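Long-range contact in shikimate 5-dehydrogenase (Thermus thermophilus, PDB 1WXD), which catalyses the reversible NADPH-linked reduction of 3-dehydroshikimate to shikimate, a step on the chorismate pathway to the aromatic amino acids: residues Val84-Gln89 against Phe240-Gly245. Residues are numbered along the deposited sequence; the frame is centred on the assembly and turned at random.
Sequences VNTVLQ and FRLWTG
Trp243, near the end of helix 229-244, donates its indole N-H to the backbone oxygen of Val87 on strand 86-90, with NE1 and O 2.8 Å apart. The bond is bent, 146° at the hydrogen, and NE1 stands above the carbonyl plane. Tryptophan suits the place because one flat group supplies both this donor and a broad apolar surface. Its CG lies anti to the carbonyl carbon (chi1 -62°), which carries the ring to strand 86-90; Phe4, from strand 3-8 of the same sheet, stacks on the indole.

Apolar contacts accompany the bond. Leu88 CD1 lies 4.0 Å from Trp243 CD1, at the indole edge. Thr86 turns its methyl to the helix, CG2 lying 3.6 Å from Trp243 NE1 and 3.8 Å from Leu242 CD2, while its hydroxyl bonds to Asn58 and Thr99; threonine thus serves two surroundings at once. Branched, non-polar leucines suit this buried seam, which also meets the second subunit: Leu88 packs on its Leu88, Leu242 on its Val90.

Were Trp243 replaced by an alanine, Val87 O would probably lose its indole donor and a gap open beside Thr86 and Leu88. Between these segments the indole N-H supplies the one hydrogen bond, set among buried apolar groups, that ties the end of helix 229-244 to the substrate-domain sheet, near shikimate-binding Asn85 and Gln235.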
loop_
_atom_site.group_PDB
_atom_site.type_symbol
_atom_site.label_atom_id
_atom_site.label_comp_id
_atom_site.label_asym_id
_atom_site.label_seq_id
_atom_site.Cartn_x
_atom_site.Cartn_y
_atom_site.Cartn_z
ATOM N N VAL A 84 3.263 12.539 9.153
ATOM C CA VAL A 84 3.398 11.552 8.089
ATOM C C VAL A 84 4.316 12.114 7.017
ATOM O O VAL A 84 4.096 13.219 6.522
ATOM C CB VAL A 84 2.027 11.220 7.460
ATOM C CG1 VAL A 84 2.217 10.475 6.147
ATOM C CG2 VAL A 84 1.213 10.377 8.425
ATOM N N ASN A 85 5.355 11.362 6.669
ATOM C CA ASN A 85 6.286 11.813 5.643
ATOM C C ASN A 85 6.138 10.928 4.415
ATOM O O ASN A 85 6.698 11.221 3.357
ATOM C CB ASN A 85 7.737 11.749 6.135
ATOM C CG ASN A 85 8.360 10.373 5.948
ATOM O OD1 ASN A 85 9.537 10.254 5.583
ATOM N ND2 ASN A 85 7.582 9.330 6.202
ATOM N N THR A 86 5.390 9.840 4.566
ATOM C CA THR A 86 5.185 8.915 3.464
ATOM C C THR A 86 3.746 8.438 3.329
ATOM O O THR A 86 3.165 7.882 4.262
ATOM C CB THR A 86 6.090 7.677 3.593
ATOM O OG1 THR A 86 7.461 8.088 3.637
ATOM C CG2 THR A 86 5.889 6.749 2.391
ATOM N N VAL A 87 3.183 8.656 2.147
ATOM C CA VAL A 87 1.817 8.251 1.853
ATOM C C VAL A 87 1.787 7.215 0.735
ATOM O O VAL A 87 2.500 7.341 -0.262
ATOM C CB VAL A 87 0.960 9.462 1.418
ATOM C CG1 VAL A 87 -0.447 9.004 1.043
ATOM C CG2 VAL A 87 0.913 10.481 2.538
ATOM N N LEU A 88 0.957 6.193 0.913
ATOM C CA LEU A 88 0.806 5.136 -0.085
ATOM C C LEU A 88 -0.621 5.154 -0.619
ATOM O O LEU A 88 -1.574 5.217 0.161
ATOM C CB LEU A 88 1.078 3.764 0.537
ATOM C CG LEU A 88 0.583 2.554 -0.267
ATOM C CD1 LEU A 88 1.466 2.341 -1.498
ATOM C CD2 LEU A 88 0.608 1.319 0.613
ATOM N N GLN A 89 -0.767 5.103 -1.939
ATOM C CA GLN A 89 -2.087 5.084 -2.552
ATOM C C GLN A 89 -2.362 3.715 -3.153
ATOM O O GLN A 89 -1.578 3.201 -3.954
ATOM C CB GLN A 89 -2.203 6.160 -3.640
ATOM C CG GLN A 89 -3.559 6.203 -4.357
ATOM C CD GLN A 89 -3.700 5.147 -5.448
ATOM O OE1 GLN A 89 -4.463 4.187 -5.308
ATOM N NE2 GLN A 89 -2.966 5.323 -6.542
ATOM N N PHE A 240 10.326 3.913 -0.405
ATOM C CA PHE A 240 10.272 3.194 -1.676
ATOM C C PHE A 240 9.822 1.749 -1.469
ATOM O O PHE A 240 9.041 1.217 -2.259
ATOM C CB PHE A 240 11.640 3.196 -2.368
ATOM C CG PHE A 240 11.562 2.955 -3.855
ATOM C CD1 PHE A 240 11.332 4.010 -4.728
ATOM C CD2 PHE A 240 11.671 1.668 -4.380
ATOM C CE1 PHE A 240 11.206 3.797 -6.098
ATOM C CE2 PHE A 240 11.546 1.443 -5.751
ATOM C CZ PHE A 240 11.313 2.515 -6.613
ATOM N N ARG A 241 10.324 1.117 -0.409
ATOM C CA ARG A 241 9.949 -0.264 -0.108
ATOM C C ARG A 241 8.466 -0.278 0.262
ATOM O O ARG A 241 7.725 -1.184 -0.107
ATOM C CB ARG A 241 10.777 -0.814 1.057
ATOM C CG ARG A 241 10.601 -2.316 1.255
ATOM C CD ARG A 241 10.496 -2.680 2.729
ATOM N NE ARG A 241 11.799 -2.925 3.339
ATOM C CZ ARG A 241 12.129 -2.599 4.589
ATOM N NH1 ARG A 241 11.255 -1.993 5.389
ATOM N NH2 ARG A 241 13.335 -2.906 5.049
ATOM N N LEU A 242 8.043 0.738 0.999
ATOM C CA LEU A 242 6.655 0.865 1.395
ATOM C C LEU A 242 5.786 0.827 0.151
ATOM O O LEU A 242 4.818 0.064 0.070
ATOM C CB LEU A 242 6.452 2.187 2.119
ATOM C CG LEU A 242 5.988 2.166 3.566
ATOM C CD1 LEU A 242 6.590 0.989 4.331
ATOM C CD2 LEU A 242 6.382 3.489 4.186
ATOM N N TRP A 243 6.152 1.657 -0.820
ATOM C CA TRP A 243 5.424 1.770 -2.075
ATOM C C TRP A 243 5.467 0.562 -3.012
ATOM O O TRP A 243 4.470 0.237 -3.661
ATOM C CB TRP A 243 5.929 2.990 -2.859
ATOM C CG TRP A 243 5.735 4.302 -2.172
ATOM C CD1 TRP A 243 4.679 4.673 -1.389
ATOM C CD2 TRP A 243 6.607 5.436 -2.235
ATOM N NE1 TRP A 243 4.842 5.966 -0.958
ATOM C CE2 TRP A 243 6.016 6.460 -1.463
ATOM C CE3 TRP A 243 7.830 5.686 -2.868
ATOM C CZ2 TRP A 243 6.608 7.720 -1.306
ATOM C CZ3 TRP A 243 8.420 6.938 -2.713
ATOM C CH2 TRP A 243 7.808 7.938 -1.936
ATOM N N THR A 244 6.613 -0.099 -3.088
ATOM C CA THR A 244 6.750 -1.208 -4.018
ATOM C C THR A 244 7.074 -2.575 -3.443
ATOM O O THR A 244 6.765 -3.591 -4.068
ATOM C CB THR A 244 7.834 -0.894 -5.047
ATOM O OG1 THR A 244 9.113 -0.898 -4.397
ATOM C CG2 THR A 244 7.592 0.478 -5.668
ATOM N N GLY A 245 7.716 -2.598 -2.279
ATOM C CA GLY A 245 8.093 -3.859 -1.672
ATOM C C GLY A 245 9.557 -4.138 -1.966
ATOM O O GLY A 245 10.096 -5.185 -1.603
#